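Endo-beta-mannanase (Rhizomucor miehei, PDB 4QP0) probably catalyses the random hydrolysis of 1,4-beta-mannosidic linkages in mannans, galactomannans and glucomannans. Local coordinates at residues V5-P10 / D286-M291; T24-L29 / P50-W55; Q39-M44 / Q94-Q99; F222-G227 / G238-A243; Y231-G236 / V272-D277. All coordinates share one frame; numbering follows the deposited sequence.

Contact 1: V5-P10 / D286-M291; sequences VQTSGP and DKPVIM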
# COMPACT_ATOMS: atom_id res chain seq x y z
N VAL A 5 -7.99 14.00 -2.84
CA VAL A 5 -8.87 12.88 -2.51
C VAL A 5 -9.36 12.98 -1.06
O VAL A 5 -8.58 13.22 -0.15
CB VAL A 5 -8.18 11.52 -2.71
CG1 VAL A 5 -9.04 10.38 -2.18
CG2 VAL A 5 -7.88 11.30 -4.18
N GLN A 6 -10.66 12.81 -0.88
CA GLN A 6 -11.26 12.92 0.44
C GLN A 6 -12.14 11.71 0.76
O GLN A 6 -12.24 10.78 -0.03
CB GLN A 6 -12.04 14.23 0.56
CG GLN A 6 -11.15 15.46 0.51
CD GLN A 6 -11.89 16.72 0.85
OE1 GLN A 6 -13.05 16.90 0.46
NE2 GLN A 6 -11.23 17.62 1.58
N THR A 7 -12.76 11.72 1.93
CA THR A 7 -13.69 10.67 2.32
C THR A 7 -14.99 11.29 2.79
O THR A 7 -14.99 12.29 3.52
CB THR A 7 -13.14 9.79 3.45
OG1 THR A 7 -12.88 10.60 4.61
CG2 THR A 7 -11.86 9.06 3.01
N SER A 8 -16.09 10.69 2.35
CA SER A 8 -17.42 11.05 2.83
C SER A 8 -18.11 9.74 3.20
O SER A 8 -18.60 9.02 2.32
CB SER A 8 -18.20 11.81 1.76
OG SER A 8 -19.47 12.20 2.24
N GLY A 9 -18.12 9.44 4.49
CA GLY A 9 -18.64 8.16 4.98
C GLY A 9 -17.91 6.98 4.35
O GLY A 9 -16.69 6.94 4.36
N PRO A 10 -18.66 6.02 3.77
CA PRO A 10 -18.08 4.82 3.17
C PRO A 10 -17.38 5.04 1.82
O PRO A 10 -16.72 4.13 1.33
CB PRO A 10 -19.29 3.90 2.99
CG PRO A 10 -20.45 4.83 2.83
CD PRO A 10 -20.14 6.03 3.69
N ASP A 286 -17.90 3.91 9.33
CA ASP A 286 -18.32 4.74 8.21
C ASP A 286 -17.10 5.27 7.45
O ASP A 286 -16.96 6.47 7.25
CB ASP A 286 -19.25 5.85 8.69
CG ASP A 286 -20.41 6.10 7.74
OD1 ASP A 286 -20.55 5.33 6.77
OD2 ASP A 286 -21.17 7.07 7.98
N LYS A 287 -16.22 4.35 7.06
CA LYS A 287 -14.95 4.67 6.39
C LYS A 287 -14.76 3.79 5.16
O LYS A 287 -15.07 2.59 5.21
CB LYS A 287 -13.76 4.44 7.31
CG LYS A 287 -13.68 5.40 8.47
CD LYS A 287 -12.35 5.29 9.16
CE LYS A 287 -12.34 6.21 10.36
NZ LYS A 287 -11.02 6.23 11.03
N PRO A 288 -14.21 4.36 4.08
CA PRO A 288 -13.94 3.56 2.89
C PRO A 288 -12.89 2.50 3.20
O PRO A 288 -12.00 2.71 4.05
CB PRO A 288 -13.37 4.57 1.89
CG PRO A 288 -13.74 5.90 2.43
CD PRO A 288 -13.69 5.73 3.91
N VAL A 289 -13.04 1.36 2.53
CA VAL A 289 -12.06 0.29 2.59
C VAL A 289 -11.66 -0.02 1.15
O VAL A 289 -12.45 0.14 0.22
CB VAL A 289 -12.62 -0.95 3.33
CG1 VAL A 289 -11.61 -2.08 3.35
CG2 VAL A 289 -12.99 -0.59 4.76
N ILE A 290 -10.40 -0.42 0.98
CA ILE A 290 -9.86 -0.73 -0.33
C ILE A 290 -9.12 -2.06 -0.28
O ILE A 290 -8.26 -2.29 0.58
CB ILE A 290 -8.95 0.42 -0.85
CG1 ILE A 290 -8.49 0.17 -2.29
CG2 ILE A 290 -7.78 0.68 0.10
CD1 ILE A 290 -7.50 1.19 -2.82
N MET A 291 -9.50 -2.96 -1.19
CA MET A 291 -8.75 -4.18 -1.42
C MET A 291 -7.59 -3.78 -2.31
O MET A 291 -7.67 -3.83 -3.54
CB MET A 291 -9.61 -5.25 -2.09
CG MET A 291 -8.87 -6.55 -2.35
SD MET A 291 -10.00 -7.92 -2.67
CE MET A 291 -10.66 -7.52 -4.29
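Pro288 sits in the tight part of this contact, packed against Thr7, Gly9 and Pro10. Its CD lies 3.3 Å from Gly9 O. Its CA lies 3.2 Å from Pro10 O, a CA-H...O contact. Thr7 reaches the ring from another side. Its chi1 of 60° leaves CG2 anti to the carbonyl carbon, and this methyl comes within 3.7 Å of Pro288 CG. The two side chains cross at about a right angle. The tight part also holds Gly9 O and Asp286 O, 2.9 Å apart. Both are acceptors, so the approach is probably somewhat repulsive. Two CA-H...O contacts accompany the pair, Gly9 CA to Asp286 O at 3.3 Å and Lys287 CA to Gly9 O. Phe12 touches both Thr7 and Pro288, and Leu214 also touches Thr7. Strand 6-8 pairs antiparallel with strand 11-14 in a hairpin ahead of the first long barrel strand, 17-25. The hairpin meets strands 214-216 and 289-294 near their starts, at the N-terminal end of the family 5 TIM barrel. The looser side faces solvent. There the Asp286 side chain and Pro10 lie side by side, pointing the same way. Asp286 OD1 rests 3.2 Å from Pro10 CD, a van der Waals approach to a carbon. No hydrogen bond joins the two segments. Lys287 CB points away from the other segment, and NZ bonds to Ile250 O and Leu245 O.

Contact 2: T24-L29 / P50-W55; sequences TNAYYL and PVVRTW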
# COMPACT_ATOMS: atom_id res chain seq x y z
N THR A 24 -4.11 -0.10 -9.47
CA THR A 24 -3.13 -1.17 -9.63
C THR A 24 -1.90 -0.96 -8.74
O THR A 24 -1.78 0.07 -8.09
CB THR A 24 -2.72 -1.37 -11.11
OG1 THR A 24 -1.92 -2.55 -11.22
CG2 THR A 24 -1.94 -0.18 -11.65
N ASN A 25 -1.02 -1.96 -8.71
CA ASN A 25 0.27 -1.85 -8.03
C ASN A 25 1.41 -1.84 -9.03
O ASN A 25 1.32 -2.46 -10.10
CB ASN A 25 0.48 -3.00 -7.04
CG ASN A 25 -0.30 -2.82 -5.75
OD1 ASN A 25 0.26 -2.41 -4.73
ND2 ASN A 25 -1.59 -3.13 -5.79
N ALA A 26 2.47 -1.11 -8.66
CA ALA A 26 3.74 -1.09 -9.38
C ALA A 26 4.82 -0.62 -8.41
O ALA A 26 5.37 0.48 -8.56
CB ALA A 26 3.67 -0.19 -10.61
N TYR A 27 5.09 -1.46 -7.42
CA TYR A 27 6.10 -1.18 -6.39
C TYR A 27 7.44 -0.74 -7.00
O TYR A 27 8.20 0.01 -6.38
CB TYR A 27 6.31 -2.43 -5.52
CG TYR A 27 7.25 -3.46 -6.12
CD1 TYR A 27 8.61 -3.44 -5.82
CD2 TYR A 27 6.78 -4.45 -6.99
CE1 TYR A 27 9.48 -4.37 -6.37
CE2 TYR A 27 7.64 -5.40 -7.54
CZ TYR A 27 8.99 -5.35 -7.23
OH TYR A 27 9.87 -6.27 -7.76
N TYR A 28 7.69 -1.22 -8.22
CA TYR A 28 8.99 -1.11 -8.89
C TYR A 28 9.18 0.21 -9.63
O TYR A 28 10.15 0.37 -10.39
CB TYR A 28 9.17 -2.28 -9.87
CG TYR A 28 8.08 -2.37 -10.92
CD1 TYR A 28 8.24 -1.77 -12.18
CD2 TYR A 28 6.88 -3.03 -10.66
CE1 TYR A 28 7.25 -1.84 -13.14
CE2 TYR A 28 5.88 -3.09 -11.62
CZ TYR A 28 6.07 -2.50 -12.85
OH TYR A 28 5.08 -2.57 -13.80
N LEU A 29 8.26 1.16 -9.44
CA LEU A 29 8.39 2.46 -10.11
C LEU A 29 9.67 3.18 -9.70
O LEU A 29 10.34 3.79 -10.54
CB LEU A 29 7.15 3.33 -9.86
CG LEU A 29 6.02 3.17 -10.90
CD1 LEU A 29 4.74 3.85 -10.43
CD2 LEU A 29 6.44 3.70 -12.26
N PRO A 50 -7.30 4.91 -12.66
CA PRO A 50 -6.94 6.27 -12.25
C PRO A 50 -5.99 6.36 -11.05
O PRO A 50 -5.53 7.46 -10.72
CB PRO A 50 -8.30 6.88 -11.87
CG PRO A 50 -9.10 5.71 -11.38
CD PRO A 50 -8.54 4.46 -12.01
N VAL A 51 -5.69 5.24 -10.40
CA VAL A 51 -4.84 5.24 -9.20
C VAL A 51 -3.81 4.12 -9.24
O VAL A 51 -4.12 3.00 -9.67
CB VAL A 51 -5.66 5.10 -7.89
CG1 VAL A 51 -4.73 5.03 -6.68
CG2 VAL A 51 -6.64 6.25 -7.71
N VAL A 52 -2.60 4.41 -8.78
CA VAL A 52 -1.59 3.36 -8.59
C VAL A 52 -0.93 3.42 -7.19
O VAL A 52 -0.60 4.49 -6.67
CB VAL A 52 -0.58 3.34 -9.77
CG1 VAL A 52 0.23 4.63 -9.84
CG2 VAL A 52 0.33 2.12 -9.71
N ARG A 53 -0.79 2.24 -6.58
CA ARG A 53 -0.12 2.09 -5.31
C ARG A 53 1.31 1.64 -5.59
O ARG A 53 1.54 0.80 -6.45
CB ARG A 53 -0.84 1.03 -4.49
CG ARG A 53 -0.30 0.86 -3.09
CD ARG A 53 -1.22 -0.05 -2.29
NE ARG A 53 -0.61 -0.46 -1.04
CZ ARG A 53 0.15 -1.53 -0.88
NH1 ARG A 53 0.40 -2.33 -1.92
NH2 ARG A 53 0.66 -1.81 0.31
N THR A 54 2.26 2.22 -4.86
CA THR A 54 3.68 1.96 -5.11
C THR A 54 4.56 2.30 -3.91
O THR A 54 4.14 3.01 -3.00
CB THR A 54 4.18 2.69 -6.39
OG1 THR A 54 5.55 2.34 -6.65
CG2 THR A 54 4.06 4.20 -6.26
N TRP A 55 5.79 1.80 -3.94
CA TRP A 55 6.78 1.91 -2.87
C TRP A 55 7.41 3.28 -2.79
O TRP A 55 7.87 3.81 -3.80
CB TRP A 55 7.90 0.90 -3.12
CG TRP A 55 7.60 -0.55 -2.78
CD1 TRP A 55 8.47 -1.64 -2.88
CD2 TRP A 55 6.34 -1.12 -2.25
NE1 TRP A 55 7.86 -2.80 -2.47
CE2 TRP A 55 6.59 -2.56 -2.08
CE3 TRP A 55 5.09 -0.61 -1.91
CZ2 TRP A 55 5.61 -3.43 -1.61
CZ3 TRP A 55 4.11 -1.49 -1.43
CH2 TRP A 55 4.37 -2.87 -1.29
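Tyr27, Thr24 and Arg53 bury the most surface. Tyr27 CB sits over the face of the Trp55 five-membered ring, 3.3 Å from its centroid, in a CH-pi contact. The Tyr27 ring lies oblique to that five-membered ring, with planes 55° apart. Thr24 pairs with Val52 in parallel register. Its O accepts from Arg53 N at 2.8 Å, and its CG2 lies beside Val52 CG2. Ala26 N continues the ladder to Arg53 O. Ala26 O takes Thr54 OG1 (2.7 Å) and Leu29 N from opposite faces of its plane. The pairing joins the two strands of the beta-alpha-beta unit 17-25, 34-47, 51-55 of the barrel. Arg53 runs extended from CG to NE beside Asn25. Its NH1 donates to Asn25 OD1 at 2.8 Å, in both the carbonyl and the guanidinium plane. Asn25 ND2 bonds to Glu292 O, so the amide is held at both ends. Glu171, Glu292 and Glu293 form salt bridges with the guanidinium, and Asn174 bonds to NH2. These bonds probably hold the guanidinium in one orientation.

Contact 3: Q39-M44 / Q94-Q99; sequences QVFSDM and QQAASQ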
# COMPACT_ATOMS: atom_id res chain seq x y z
N GLN A 39 5.57 4.62 -19.40
CA GLN A 39 4.82 3.49 -19.94
C GLN A 39 3.73 3.02 -18.97
O GLN A 39 2.58 2.82 -19.37
CB GLN A 39 5.77 2.34 -20.28
CG GLN A 39 5.15 1.16 -21.01
CD GLN A 39 4.94 1.43 -22.49
OE1 GLN A 39 5.67 0.90 -23.33
NE2 GLN A 39 3.96 2.25 -22.82
N VAL A 40 4.10 2.85 -17.70
CA VAL A 40 3.16 2.47 -16.65
C VAL A 40 1.92 3.35 -16.72
O VAL A 40 0.79 2.85 -16.81
CB VAL A 40 3.82 2.52 -15.25
CG1 VAL A 40 2.78 2.46 -14.14
CG2 VAL A 40 4.81 1.38 -15.10
N PHE A 41 2.12 4.67 -16.72
CA PHE A 41 1.01 5.61 -16.68
C PHE A 41 0.15 5.65 -17.93
O PHE A 41 -1.06 5.84 -17.82
CB PHE A 41 1.49 7.02 -16.28
CG PHE A 41 2.02 7.10 -14.88
CD1 PHE A 41 1.25 6.66 -13.81
CD2 PHE A 41 3.29 7.60 -14.63
CE1 PHE A 41 1.74 6.72 -12.51
CE2 PHE A 41 3.78 7.67 -13.33
CZ PHE A 41 3.01 7.23 -12.28
N SER A 42 0.74 5.48 -19.11
CA SER A 42 -0.07 5.46 -20.34
C SER A 42 -0.84 4.15 -20.51
O SER A 42 -1.96 4.14 -21.02
CB SER A 42 0.76 5.80 -21.58
OG SER A 42 1.97 5.09 -21.60
N ASP A 43 -0.25 3.04 -20.05
CA ASP A 43 -0.95 1.75 -20.02
C ASP A 43 -2.13 1.82 -19.06
O ASP A 43 -3.25 1.43 -19.41
CB ASP A 43 -0.01 0.61 -19.59
CG ASP A 43 1.02 0.25 -20.66
OD1 ASP A 43 1.12 0.93 -21.70
OD2 ASP A 43 1.75 -0.75 -20.44
N MET A 44 -1.88 2.33 -17.85
CA MET A 44 -2.91 2.56 -16.85
C MET A 44 -4.05 3.38 -17.42
O MET A 44 -5.21 3.00 -17.28
CB MET A 44 -2.33 3.26 -15.62
CG MET A 44 -1.70 2.34 -14.60
SD MET A 44 -1.00 3.25 -13.19
CE MET A 44 -2.52 3.73 -12.37
N GLN A 94 5.44 13.52 -11.22
CA GLN A 94 5.28 14.43 -12.35
C GLN A 94 4.52 13.76 -13.49
O GLN A 94 3.54 14.31 -14.00
CB GLN A 94 6.66 14.90 -12.84
CG GLN A 94 6.59 16.01 -13.89
CD GLN A 94 7.89 16.17 -14.65
OE1 GLN A 94 8.43 17.28 -14.75
NE2 GLN A 94 8.41 15.07 -15.20
N GLN A 95 4.97 12.56 -13.86
CA GLN A 95 4.33 11.77 -14.91
C GLN A 95 2.95 11.29 -14.49
O GLN A 95 2.06 11.15 -15.35
CB GLN A 95 5.22 10.59 -15.31
CG GLN A 95 6.54 10.97 -15.96
CD GLN A 95 6.38 12.06 -17.00
OE1 GLN A 95 7.14 13.03 -17.01
NE2 GLN A 95 5.39 11.91 -17.87
N ALA A 96 2.77 11.04 -13.19
CA ALA A 96 1.44 10.70 -12.68
C ALA A 96 0.48 11.86 -12.94
O ALA A 96 -0.55 11.68 -13.61
CB ALA A 96 1.50 10.36 -11.20
N ALA A 97 0.85 13.05 -12.44
CA ALA A 97 0.09 14.29 -12.59
C ALA A 97 -0.17 14.65 -14.05
O ALA A 97 -1.22 15.19 -14.38
CB ALA A 97 0.80 15.44 -11.90
N SER A 98 0.80 14.38 -14.92
CA SER A 98 0.63 14.59 -16.35
C SER A 98 -0.51 13.73 -16.93
O SER A 98 -1.15 14.12 -17.90
CB SER A 98 1.95 14.30 -17.09
OG SER A 98 1.73 14.11 -18.48
N GLN A 99 -0.74 12.57 -16.33
CA GLN A 99 -1.75 11.62 -16.82
C GLN A 99 -3.05 11.63 -16.02
O GLN A 99 -3.97 10.84 -16.28
CB GLN A 99 -1.17 10.20 -16.87
CG GLN A 99 -0.15 9.97 -17.97
CD GLN A 99 -0.77 9.65 -19.33
OE1 GLN A 99 -1.93 9.96 -19.60
NE2 GLN A 99 0.02 9.00 -20.19
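The Phe41 ring lies flat over the backbone at Ala96. Ala96 CA stands over the centre of one face, 3.8 Å from the ring centroid and 10° off the normal, a CH-pi contact. The same face covers Ala96 N, which is 3.5 Å from Phe41 CE2. Ala96 CB meets the far end of the ring, 3.6 Å from Phe41 CZ. Gln95 approaches differently. Its side chain crosses Phe41 at about a right angle, and its CB comes to 3.6 Å from Phe41 CD2, neither over the face nor at the edge. The end of Gln95 then leads away. These residues join helix 34-47 to helix 87-98, two of the outer helices that surround the strands of the TIM barrel. Phe41 also touches Val52 and Ile101, so its ring links this helix pair to the strand layer beneath. Gln99 packs by its aliphatic part. Its CG lies 3.8 Å from Phe41 CB. The bend at chi2 (-84°) turns CD from the line of the chain, and the amide ends beside Ser42. There Gln99 NE2 is 3.5 Å from Ser42 CA and 3.6 Å from Ser42 CB. No hydrogen bond crosses between the segments. Ser42 OG instead bonds within its own helix, to Lys38 O.

Contact 4: F222-G227 / G238-A243; sequences FFNRKG and GMDFDA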
# COMPACT_ATOMS: atom_id res chain seq x y z
N PHE A 222 -6.03 -8.14 8.29
CA PHE A 222 -6.25 -9.20 9.27
C PHE A 222 -7.04 -8.71 10.48
O PHE A 222 -6.71 -7.66 11.05
CB PHE A 222 -4.92 -9.86 9.69
CG PHE A 222 -4.19 -10.54 8.55
CD1 PHE A 222 -4.86 -10.95 7.39
CD2 PHE A 222 -2.82 -10.79 8.63
CE1 PHE A 222 -4.18 -11.57 6.35
CE2 PHE A 222 -2.14 -11.42 7.60
CZ PHE A 222 -2.82 -11.81 6.46
N PHE A 223 -8.09 -9.45 10.84
CA PHE A 223 -8.96 -9.13 11.97
C PHE A 223 -8.44 -9.67 13.28
O PHE A 223 -7.57 -10.54 13.31
CB PHE A 223 -10.36 -9.71 11.76
CG PHE A 223 -11.12 -9.09 10.64
CD1 PHE A 223 -11.68 -7.82 10.79
CD2 PHE A 223 -11.29 -9.77 9.44
CE1 PHE A 223 -12.39 -7.24 9.75
CE2 PHE A 223 -12.00 -9.19 8.41
CZ PHE A 223 -12.55 -7.93 8.56
N ASN A 224 -8.99 -9.17 14.38
CA ASN A 224 -8.73 -9.72 15.70
C ASN A 224 -10.05 -10.06 16.38
O ASN A 224 -10.38 -9.54 17.45
CB ASN A 224 -7.89 -8.75 16.54
CG ASN A 224 -7.70 -9.21 17.97
OD1 ASN A 224 -7.62 -10.41 18.24
ND2 ASN A 224 -7.65 -8.27 18.89
N ARG A 225 -10.81 -10.94 15.74
CA ARG A 225 -12.10 -11.36 16.27
C ARG A 225 -11.98 -12.67 17.06
O ARG A 225 -11.69 -13.73 16.50
CB ARG A 225 -13.15 -11.44 15.16
CG ARG A 225 -13.93 -10.14 14.94
CD ARG A 225 -13.50 -9.39 13.69
NE ARG A 225 -14.34 -9.73 12.54
CZ ARG A 225 -15.07 -8.87 11.84
NH1 ARG A 225 -15.09 -7.58 12.13
NH2 ARG A 225 -15.79 -9.31 10.81
N LYS A 226 -12.21 -12.56 18.37
CA LYS A 226 -12.03 -13.66 19.32
C LYS A 226 -12.69 -14.96 18.87
O LYS A 226 -13.87 -14.97 18.52
CB LYS A 226 -12.57 -13.27 20.70
N GLY A 227 -11.91 -16.03 18.86
CA GLY A 227 -12.44 -17.37 18.62
C GLY A 227 -13.01 -17.60 17.24
O GLY A 227 -13.99 -18.33 17.07
N GLY A 238 -1.18 -10.57 15.03
CA GLY A 238 -0.90 -9.43 15.89
C GLY A 238 -1.50 -8.14 15.36
O GLY A 238 -1.15 -7.06 15.82
N MET A 239 -2.42 -8.26 14.40
CA MET A 239 -3.07 -7.11 13.77
C MET A 239 -4.56 -7.10 14.06
O MET A 239 -5.16 -8.15 14.30
CB MET A 239 -2.85 -7.12 12.25
CG MET A 239 -1.41 -6.96 11.83
SD MET A 239 -0.68 -5.38 12.32
CE MET A 239 -1.45 -4.27 11.13
N ASP A 240 -5.17 -5.92 14.01
CA ASP A 240 -6.54 -5.75 14.44
C ASP A 240 -7.20 -4.74 13.53
O ASP A 240 -7.28 -3.56 13.87
CB ASP A 240 -6.57 -5.27 15.89
CG ASP A 240 -7.96 -5.31 16.52
OD1 ASP A 240 -8.98 -5.24 15.80
OD2 ASP A 240 -8.02 -5.38 17.76
N PHE A 241 -7.68 -5.21 12.38
CA PHE A 241 -8.33 -4.34 11.39
C PHE A 241 -9.38 -3.45 12.03
O PHE A 241 -9.42 -2.26 11.73
CB PHE A 241 -8.96 -5.17 10.27
CG PHE A 241 -9.56 -4.35 9.16
CD1 PHE A 241 -8.78 -3.91 8.10
CD2 PHE A 241 -10.93 -4.06 9.14
CE1 PHE A 241 -9.33 -3.17 7.06
CE2 PHE A 241 -11.49 -3.32 8.09
CZ PHE A 241 -10.69 -2.88 7.05
N ASP A 242 -10.21 -4.02 12.90
CA ASP A 242 -11.24 -3.25 13.61
C ASP A 242 -10.67 -2.08 14.41
O ASP A 242 -11.15 -0.94 14.31
CB ASP A 242 -12.08 -4.16 14.52
CG ASP A 242 -12.92 -5.16 13.73
OD1 ASP A 242 -13.46 -4.79 12.65
OD2 ASP A 242 -13.05 -6.31 14.20
N ALA A 243 -9.63 -2.34 15.20
CA ALA A 243 -9.04 -1.30 16.03
C ALA A 243 -8.34 -0.24 15.19
O ALA A 243 -8.25 0.93 15.60
CB ALA A 243 -8.09 -1.89 17.08
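The backbones of 222-225 and 239-242 run 63° apart and come closest at Asn224 and Asp240, with CA atoms 4.7 Å apart. Asp240 is the N-cap of helix 241-245. Its OD1 accepts from Ala243 N at 3.0 Å, met from above the carboxylate plane. The loop after barrel strand 214-216 folds back onto this helix start. One backbone bond ties them, from Phe241 N to Phe222 O at 3.0 Å. Asn224 grips the cap residue itself. Chi1 of 175° sets its CG anti to the backbone N. Its ND2 donates nearly straight to Asp240 OD2 at 3.1 Å. The donor stands above the carboxylate plane, while the oxygen lies in the amide plane. The two Asp240 oxygens are therefore shared, one for the helix N-terminus and one for the loop. Phe223 and Phe241 lie side by side, pointing the same way, with ring planes at 71°. Phe223 CE1 is 3.6 Å from Phe241 CD2. Both rings also meet His278, Phe223 as a stack and Phe241 edge-to-face. The Arg225 chain is bent at chi2 and chi3. Its CZ lies 3.7 Å above the Phe223 ring plane, offset toward the rim. The guanidinium is nearly coplanar with the Asp242 carboxylate. Arg225 NH1 forms a salt bridge to Asp242 OD2 at 3.2 Å, on that oxygen's syn lone pair.

Contact 5: Y231-G236 / V272-D277; sequences YEYNGG and VQWIKD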
# COMPACT_ATOMS: atom_id res chain seq x y z
N TYR A 231 -6.22 -17.74 10.70
CA TYR A 231 -5.18 -16.80 11.13
C TYR A 231 -5.52 -15.35 10.75
O TYR A 231 -5.17 -14.40 11.46
CB TYR A 231 -3.86 -17.22 10.48
CG TYR A 231 -2.61 -16.52 10.98
CD1 TYR A 231 -2.14 -16.73 12.27
CD2 TYR A 231 -1.87 -15.69 10.14
CE1 TYR A 231 -0.99 -16.10 12.72
CE2 TYR A 231 -0.72 -15.06 10.57
CZ TYR A 231 -0.29 -15.27 11.87
OH TYR A 231 0.85 -14.66 12.31
N GLU A 232 -6.23 -15.21 9.64
CA GLU A 232 -6.62 -13.93 9.06
C GLU A 232 -7.79 -13.26 9.79
O GLU A 232 -8.06 -12.07 9.58
CB GLU A 232 -6.97 -14.14 7.56
CG GLU A 232 -5.79 -14.57 6.69
CD GLU A 232 -5.38 -16.02 6.90
OE1 GLU A 232 -6.16 -16.78 7.52
OE2 GLU A 232 -4.28 -16.40 6.45
N TYR A 233 -8.48 -14.01 10.65
CA TYR A 233 -9.65 -13.51 11.38
C TYR A 233 -9.51 -13.43 12.90
O TYR A 233 -10.26 -12.69 13.55
CB TYR A 233 -10.85 -14.39 11.08
CG TYR A 233 -11.49 -14.16 9.73
CD1 TYR A 233 -12.46 -13.19 9.56
CD2 TYR A 233 -11.15 -14.95 8.64
CE1 TYR A 233 -13.07 -12.98 8.34
CE2 TYR A 233 -11.75 -14.76 7.40
CZ TYR A 233 -12.71 -13.77 7.26
OH TYR A 233 -13.32 -13.56 6.05
N ASN A 234 -8.56 -14.17 13.46
CA ASN A 234 -8.50 -14.35 14.91
C ASN A 234 -7.42 -13.55 15.66
O ASN A 234 -7.20 -13.75 16.85
CB ASN A 234 -8.43 -15.84 15.28
CG ASN A 234 -7.08 -16.48 14.96
OD1 ASN A 234 -6.06 -15.80 14.82
ND2 ASN A 234 -7.08 -17.80 14.86
N GLY A 235 -6.74 -12.66 14.94
CA GLY A 235 -5.71 -11.83 15.55
C GLY A 235 -4.40 -12.54 15.81
O GLY A 235 -3.57 -12.05 16.58
N GLY A 236 -4.19 -13.69 15.17
CA GLY A 236 -2.95 -14.43 15.31
C GLY A 236 -1.73 -13.69 14.79
O GLY A 236 -0.63 -13.83 15.34
N VAL A 272 -14.35 -14.81 -1.61
CA VAL A 272 -15.54 -13.99 -1.74
C VAL A 272 -16.00 -13.57 -0.35
O VAL A 272 -16.30 -12.40 -0.12
CB VAL A 272 -16.68 -14.74 -2.45
CG1 VAL A 272 -17.97 -13.94 -2.35
CG2 VAL A 272 -16.33 -15.00 -3.91
N GLN A 273 -16.07 -14.52 0.57
CA GLN A 273 -16.43 -14.20 1.96
C GLN A 273 -15.49 -13.16 2.57
O GLN A 273 -15.92 -12.33 3.36
CB GLN A 273 -16.48 -15.47 2.82
CG GLN A 273 -16.96 -15.23 4.25
CD GLN A 273 -18.47 -15.13 4.34
OE1 GLN A 273 -19.16 -16.15 4.24
NE2 GLN A 273 -18.99 -13.92 4.54
N TRP A 274 -14.22 -13.20 2.19
CA TRP A 274 -13.20 -12.28 2.69
C TRP A 274 -13.46 -10.85 2.28
O TRP A 274 -13.32 -9.92 3.10
CB TRP A 274 -11.83 -12.74 2.18
CG TRP A 274 -10.63 -11.94 2.63
CD1 TRP A 274 -9.76 -11.21 1.82
CD2 TRP A 274 -10.08 -11.82 3.98
NE1 TRP A 274 -8.75 -10.65 2.57
CE2 TRP A 274 -8.88 -10.96 3.87
CE3 TRP A 274 -10.44 -12.29 5.23
CZ2 TRP A 274 -8.11 -10.62 4.97
CZ3 TRP A 274 -9.64 -11.95 6.34
CH2 TRP A 274 -8.51 -11.13 6.20
N ILE A 275 -13.84 -10.66 1.01
CA ILE A 275 -14.19 -9.34 0.47
C ILE A 275 -15.45 -8.82 1.16
O ILE A 275 -15.44 -7.74 1.75
CB ILE A 275 -14.40 -9.38 -1.07
CG1 ILE A 275 -13.11 -9.77 -1.79
CG2 ILE A 275 -14.91 -8.03 -1.59
CD1 ILE A 275 -13.33 -10.44 -3.13
N LYS A 276 -16.53 -9.60 1.09
CA LYS A 276 -17.80 -9.27 1.75
C LYS A 276 -17.56 -8.82 3.20
O LYS A 276 -18.12 -7.81 3.64
CB LYS A 276 -18.76 -10.47 1.72
CG LYS A 276 -19.34 -10.79 0.35
CD LYS A 276 -19.93 -12.19 0.29
CE LYS A 276 -21.42 -12.23 0.59
NZ LYS A 276 -21.70 -12.45 2.04
N ASP A 277 -16.74 -9.58 3.93
CA ASP A 277 -16.40 -9.25 5.33
C ASP A 277 -15.76 -7.87 5.49
O ASP A 277 -16.06 -7.16 6.44
CB ASP A 277 -15.53 -10.33 5.97
CG ASP A 277 -16.30 -11.62 6.26
OD1 ASP A 277 -17.55 -11.59 6.24
OD2 ASP A 277 -15.64 -12.66 6.50
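Tyr233 carries this contact, with its hydroxyl on Asp277 and its ring face on Trp274. Tyr233 OH donates to Asp277 OD2 in a short bond of 2.5 Å. The carboxylate is met on its anti side, close to its plane. The edge of Trp274 points at the face of Tyr233 in a T-shaped pair, with ring planes at 85° and six-membered centroids 5.1 Å apart. Trp274 CZ3 stands 3.6 Å above the Tyr233 ring plane, offset toward the rim. The closest ring atoms are Tyr233 CZ and Trp274 CE3, at 3.4 Å. Trp274 CG is anti to the backbone N (chi1 -178°). Glu232 packs on the next part of the indole rim. Its CB is 3.6 Å from Trp274 CH2, and its O lies in the plane of the indole at the edge. Further out, Gln273 NE2 donates to Asp277 OD1 at 3.2 Å. Trp274 NE1 bonds to His256 O, and the ring stacks on Trp270 and meets His278 edge-to-face; together these probably set its position. Glu232 and Tyr233 are held by backbone bonds to Phe223 and Arg225. The arrangement packs a long barrel loop, after strand 214-216, onto outer helix 270-284 of the (beta/alpha)8 fold.

How the contacts relate
Contacts 4 and 5 adjoin, with centres 9 Å apart. Phe222 CE1 packs on Glu232 CG at 3.4 Å between them. Contacts 2 and 3 form another pair, with centres 11 Å apart, where Met44 CE packs on Val52 CB at 3.3 Å. Contacts 3 and 4 lie on opposite sides of the chain's centre, about 37 Å apart between centres. Contact 1 touches contact 4 through Val289 on Phe241 and contact 5 through Met291 on Ile275. It shares the barrel sheet with contact 2 without touching it. Contact 2, with the acidic cluster round Arg53, is probably nearest the active site, which family 5 enzymes carry at the C-terminal ends of the barrel strands.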